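Local coordinates for colicin-B (Escherichia coli, PDB 1RH1), which kills sensitive Escherichia coli and closely related bacteria by forming a channel that depolarises the cytoplasmic membrane and dissipates the cell's energy, at residues E390-A395 with G483-V488; N425-K430 with L466-A471. All coordinates share one frame; numbering follows the deposited sequence.

Interaction 1 of 2, residues E390-A395 with G483-V488; sequences EAIVNA and GFVGVV
The carbonyl oxygen of F484, the residue whose ring meets I392 across the contact, is gripped by two backbone amides. V488 N binds F484 O at 2.9 Å, and V487 N adds a weak bond to the same oxygen. No hydrogen bond joins the two segments; what meets between them is hydrocarbon. I392 reaches over with two of its methyls. CG2 packs against V485 CG2 at 3.6 Å, the closest approach here, while CD1 reaches the same V485 methyl at 4.1 Å; V485 CG2 thus lies against both branches of I392. The far end of I392 gets there because its chain is extended, CD1 anti to CA (chi2 167°), which also carries CD1 to the F484 ring, 4.2 Å from F484 CD1. I392 and F484 cross at about a right angle, whereas I392 and V485 run past each other in opposite senses. This is the helical pore-forming domain of a channel colicin: helix 479-495 belongs to its buried hydrophobic hairpin and is predicted to span the membrane, and helix 386-398 is one of the helices that sheathe it. Y435 of helix 420-435 touches both I392 and V485, while L382 and I384 lie against F484. Next to V485 in the chain, G486 O takes a hydrogen bond from the hydroxyl of Y344.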
loop_
_atom_site.group_PDB
_atom_site.type_symbol
_atom_site.label_atom_id
_atom_site.label_comp_id
_atom_site.label_asym_id
_atom_site.label_seq_id
_atom_site.Cartn_x
_atom_site.Cartn_y
_atom_site.Cartn_z
ATOM N N GLU A 390 28.507 -13.568 42.187
ATOM C CA GLU A 390 28.845 -12.207 42.570
ATOM C C GLU A 390 29.355 -11.356 41.410
ATOM O O GLU A 390 29.051 -10.170 41.320
ATOM C CB GLU A 390 29.883 -12.253 43.667
ATOM C CG GLU A 390 30.182 -10.891 44.301
ATOM C CD GLU A 390 29.085 -10.291 45.200
ATOM O OE1 GLU A 390 29.068 -10.643 46.387
ATOM O OE2 GLU A 390 28.275 -9.464 44.739
ATOM N N ALA A 391 30.089 -11.959 40.473
ATOM C CA ALA A 391 30.607 -11.274 39.307
ATOM C C ALA A 391 29.507 -10.891 38.341
ATOM O O ALA A 391 29.603 -9.813 37.762
ATOM C CB ALA A 391 31.583 -12.151 38.559
ATOM N N ILE A 392 28.445 -11.697 38.169
ATOM C CA ILE A 392 27.369 -11.378 37.225
ATOM C C ILE A 392 26.472 -10.264 37.732
ATOM O O ILE A 392 26.056 -9.347 37.012
ATOM C CB ILE A 392 26.491 -12.579 36.971
ATOM C CG1 ILE A 392 27.240 -13.884 36.900
ATOM C CG2 ILE A 392 25.909 -12.345 35.599
ATOM C CD1 ILE A 392 26.398 -15.172 36.942
ATOM N N VAL A 393 26.179 -10.387 39.026
ATOM C CA VAL A 393 25.396 -9.407 39.732
ATOM C C VAL A 393 26.102 -8.079 39.612
ATOM O O VAL A 393 25.530 -7.179 39.015
ATOM C CB VAL A 393 25.259 -9.851 41.178
ATOM C CG1 VAL A 393 24.594 -8.788 42.034
ATOM C CG2 VAL A 393 24.398 -11.095 41.195
ATOM N N ASN A 394 27.358 -7.969 40.061
ATOM C CA ASN A 394 28.122 -6.733 39.970
ATOM C C ASN A 394 28.300 -6.157 38.564
ATOM O O ASN A 394 28.440 -4.946 38.373
ATOM C CB ASN A 394 29.470 -6.963 40.578
ATOM C CG ASN A 394 29.473 -7.002 42.094
ATOM O OD1 ASN A 394 30.228 -7.767 42.691
ATOM N ND2 ASN A 394 28.667 -6.189 42.774
ATOM N N ALA A 395 28.279 -7.032 37.557
ATOM C CA ALA A 395 28.317 -6.620 36.166
ATOM C C ALA A 395 27.002 -5.975 35.764
ATOM O O ALA A 395 26.992 -5.011 34.998
ATOM C CB ALA A 395 28.557 -7.817 35.280
ATOM N N GLY A 483 29.875 -18.572 29.883
ATOM C CA GLY A 483 29.118 -19.751 29.527
ATOM C C GLY A 483 27.781 -19.835 30.281
ATOM O O GLY A 483 26.737 -20.095 29.679
ATOM N N PHE A 484 27.783 -19.616 31.606
ATOM C CA PHE A 484 26.576 -19.691 32.421
ATOM C C PHE A 484 25.550 -18.673 31.938
ATOM O O PHE A 484 24.385 -19.021 31.718
ATOM C CB PHE A 484 26.902 -19.416 33.892
ATOM C CG PHE A 484 25.727 -19.687 34.818
ATOM C CD1 PHE A 484 24.886 -18.644 35.219
ATOM C CD2 PHE A 484 25.462 -20.987 35.244
ATOM C CE1 PHE A 484 23.780 -18.903 36.035
ATOM C CE2 PHE A 484 24.355 -21.233 36.059
ATOM C CZ PHE A 484 23.509 -20.203 36.455
ATOM N N VAL A 485 25.989 -17.428 31.742
ATOM C CA VAL A 485 25.090 -16.413 31.264
ATOM C C VAL A 485 24.733 -16.713 29.827
ATOM O O VAL A 485 23.613 -16.400 29.436
ATOM C CB VAL A 485 25.751 -15.043 31.403
ATOM C CG1 VAL A 485 24.925 -13.933 30.788
ATOM C CG2 VAL A 485 25.845 -14.730 32.885
ATOM N N GLY A 486 25.580 -17.362 29.029
ATOM C CA GLY A 486 25.217 -17.671 27.654
ATOM C C GLY A 486 24.087 -18.681 27.615
ATOM O O GLY A 486 23.277 -18.652 26.702
ATOM N N VAL A 487 24.038 -19.587 28.601
ATOM C CA VAL A 487 22.955 -20.546 28.762
ATOM C C VAL A 487 21.704 -19.839 29.310
ATOM O O VAL A 487 20.662 -19.932 28.675
ATOM C CB VAL A 487 23.460 -21.652 29.696
ATOM C CG1 VAL A 487 22.321 -22.455 30.262
ATOM C CG2 VAL A 487 24.284 -22.633 28.888
ATOM N N VAL A 488 21.767 -19.109 30.450
ATOM C CA VAL A 488 20.650 -18.363 31.030
ATOM C C VAL A 488 19.977 -17.480 30.027
ATOM O O VAL A 488 18.790 -17.679 29.811
ATOM C CB VAL A 488 21.072 -17.458 32.195
ATOM C CG1 VAL A 488 19.994 -16.430 32.603
ATOM C CG2 VAL A 488 21.324 -18.388 33.371
#

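Interaction 2 of 2, residues N425-K430 with L466-A471; sequences NNIREK and LTLGSA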
loop_
_atom_site.group_PDB
_atom_site.type_symbol
_atom_site.label_atom_id
_atom_site.label_comp_id
_atom_site.label_asym_id
_atom_site.label_seq_id
_atom_site.Cartn_x
_atom_site.Cartn_y
_atom_site.Cartn_z
ATOM N N ASN A 425 16.344 -0.683 32.745
ATOM C CA ASN A 425 16.743 -0.733 34.149
ATOM C C ASN A 425 15.979 -1.808 34.912
ATOM O O ASN A 425 16.498 -2.420 35.863
ATOM C CB ASN A 425 16.489 0.614 34.792
ATOM C CG ASN A 425 16.790 0.707 36.280
ATOM O OD1 ASN A 425 15.890 0.977 37.068
ATOM N ND2 ASN A 425 18.025 0.491 36.721
ATOM N N ASN A 426 14.727 -2.067 34.511
ATOM C CA ASN A 426 14.023 -3.119 35.201
ATOM C C ASN A 426 14.606 -4.456 34.844
ATOM O O ASN A 426 14.824 -5.229 35.762
ATOM C CB ASN A 426 12.563 -3.097 34.863
ATOM C CG ASN A 426 11.885 -1.888 35.464
ATOM O OD1 ASN A 426 11.147 -1.212 34.765
ATOM N ND2 ASN A 426 12.114 -1.574 36.740
ATOM N N ILE A 427 14.957 -4.720 33.578
ATOM C CA ILE A 427 15.580 -5.987 33.201
ATOM C C ILE A 427 16.840 -6.214 34.015
ATOM O O ILE A 427 17.093 -7.313 34.486
ATOM C CB ILE A 427 15.926 -5.992 31.701
ATOM C CG1 ILE A 427 14.693 -5.748 30.826
ATOM C CG2 ILE A 427 16.495 -7.357 31.364
ATOM C CD1 ILE A 427 13.588 -6.802 31.003
ATOM N N ARG A 428 17.560 -5.119 34.251
ATOM C CA ARG A 428 18.782 -5.136 35.030
ATOM C C ARG A 428 18.516 -5.544 36.467
ATOM O O ARG A 428 18.981 -6.606 36.868
ATOM C CB ARG A 428 19.428 -3.761 34.967
ATOM C CG ARG A 428 20.727 -3.655 35.725
ATOM C CD ARG A 428 20.608 -2.868 37.031
ATOM N NE ARG A 428 20.312 -1.475 36.761
ATOM C CZ ARG A 428 21.221 -0.622 36.286
ATOM N NH1 ARG A 428 22.470 -1.036 36.062
ATOM N NH2 ARG A 428 20.853 0.624 35.952
ATOM N N GLU A 429 17.739 -4.768 37.235
ATOM C CA GLU A 429 17.428 -5.102 38.623
ATOM C C GLU A 429 16.812 -6.486 38.784
ATOM O O GLU A 429 17.063 -7.188 39.769
ATOM C CB GLU A 429 16.462 -4.113 39.192
ATOM C CG GLU A 429 16.957 -2.700 39.294
ATOM C CD GLU A 429 15.851 -1.676 39.555
ATOM O OE1 GLU A 429 14.670 -2.036 39.658
ATOM O OE2 GLU A 429 16.172 -0.489 39.640
ATOM N N LYS A 430 16.021 -6.872 37.774
ATOM C CA LYS A 430 15.356 -8.150 37.766
ATOM C C LYS A 430 16.230 -9.284 37.235
ATOM O O LYS A 430 15.917 -10.452 37.462
ATOM C CB LYS A 430 14.068 -7.993 36.966
ATOM C CG LYS A 430 13.139 -7.161 37.830
ATOM C CD LYS A 430 11.884 -6.670 37.160
ATOM C CE LYS A 430 11.131 -5.906 38.238
ATOM N NZ LYS A 430 9.780 -5.600 37.801
ATOM N N LEU A 466 18.031 -7.866 23.120
ATOM C CA LEU A 466 19.085 -6.888 23.017
ATOM C C LEU A 466 19.667 -6.541 24.372
ATOM O O LEU A 466 20.879 -6.650 24.514
ATOM C CB LEU A 466 18.589 -5.622 22.425
ATOM C CG LEU A 466 18.373 -5.592 20.954
ATOM C CD1 LEU A 466 17.867 -4.221 20.581
ATOM C CD2 LEU A 466 19.671 -5.829 20.220
ATOM N N THR A 467 18.881 -6.154 25.393
ATOM C CA THR A 467 19.400 -5.841 26.724
ATOM C C THR A 467 20.199 -7.015 27.276
ATOM O O THR A 467 21.282 -6.771 27.810
ATOM C CB THR A 467 18.257 -5.518 27.725
ATOM O OG1 THR A 467 17.520 -4.420 27.204
ATOM C CG2 THR A 467 18.779 -5.141 29.098
ATOM N N LEU A 468 19.735 -8.274 27.133
ATOM C CA LEU A 468 20.491 -9.405 27.648
ATOM C C LEU A 468 21.768 -9.729 26.878
ATOM O O LEU A 468 22.828 -9.921 27.471
ATOM C CB LEU A 468 19.632 -10.662 27.670
ATOM C CG LEU A 468 18.402 -10.746 28.526
ATOM C CD1 LEU A 468 18.071 -12.206 28.742
ATOM C CD2 LEU A 468 18.637 -10.122 29.875
ATOM N N GLY A 469 21.684 -9.770 25.544
ATOM C CA GLY A 469 22.775 -10.134 24.657
ATOM C C GLY A 469 23.849 -9.080 24.624
ATOM O O GLY A 469 25.002 -9.370 24.919
ATOM N N SER A 470 23.479 -7.841 24.304
ATOM C CA SER A 470 24.458 -6.771 24.253
ATOM C C SER A 470 25.007 -6.336 25.609
ATOM O O SER A 470 25.877 -5.479 25.711
ATOM C CB SER A 470 23.843 -5.583 23.505
ATOM O OG SER A 470 22.772 -5.001 24.206
ATOM N N ALA A 471 24.521 -6.930 26.686
ATOM C CA ALA A 471 25.111 -6.709 27.983
ATOM C C ALA A 471 26.147 -7.803 28.124
ATOM O O ALA A 471 27.224 -7.459 28.587
ATOM C CB ALA A 471 24.108 -6.861 29.112
#
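I427 makes the contact, meeting T467 and L468 on the other helix. Its CB already lies 4.0 Å from T467 CG2, and from there the side chain splits. The short branch, CG2, stands anti to the backbone N and does most of the touching: T467 CG2 is 3.9 Å from it, and L468 CD2 comes in at 3.8 Å. On the long branch CG1 heads off to the other side, and the chi2 of -60° swings CD1 further from T467; the side chain of I427 also packs on L443 and W450 of helix 441-452. L468 lies about square to I427 and presents one leucine methyl. T467 is turned so that its methyl faces the isoleucine; its hydroxyl OG1 is hydrogen-bonded to L463 O one turn back along its own helix. With OG1 bound there, T467 meets I427 through CG2. Within the two segments the backbones are nearest at I427 and T467, whose CA atoms are 7.5 Å apart. Beside them R428 takes its guanidinium away from the contact, and its NH1 is hydrogen-bonded to W396 O and F399 O. Helix 457-472, predicted to span the membrane, thus lies inside the pore-forming domain with helix 420-435 packed on one part of its surface, M404 of helix 401-406 and F399 touching T467, and V328 of the long helix 291-340 against L466 and S470.

In the fold
Both interactions are buried in the pore-forming domain, their centres 12 Å apart and their nearest atoms about 6 Å apart without touching. Each joins a neighbouring helix of the domain to one of the two predicted membrane-spanning helices, 457-472 in interaction 2 and 479-495 in interaction 1, which follow each other in the chain. Interaction 2 is nested within the loop that interaction 1 closes. Helix 420-435 serves both: it supplies I427 to the one, and its Y435 borders the other. Each contact rests on a single isoleucine. The chemistry differs mainly in its partners, an aromatic ring and a valine in interaction 1, a threonine methyl and a leucine in interaction 2.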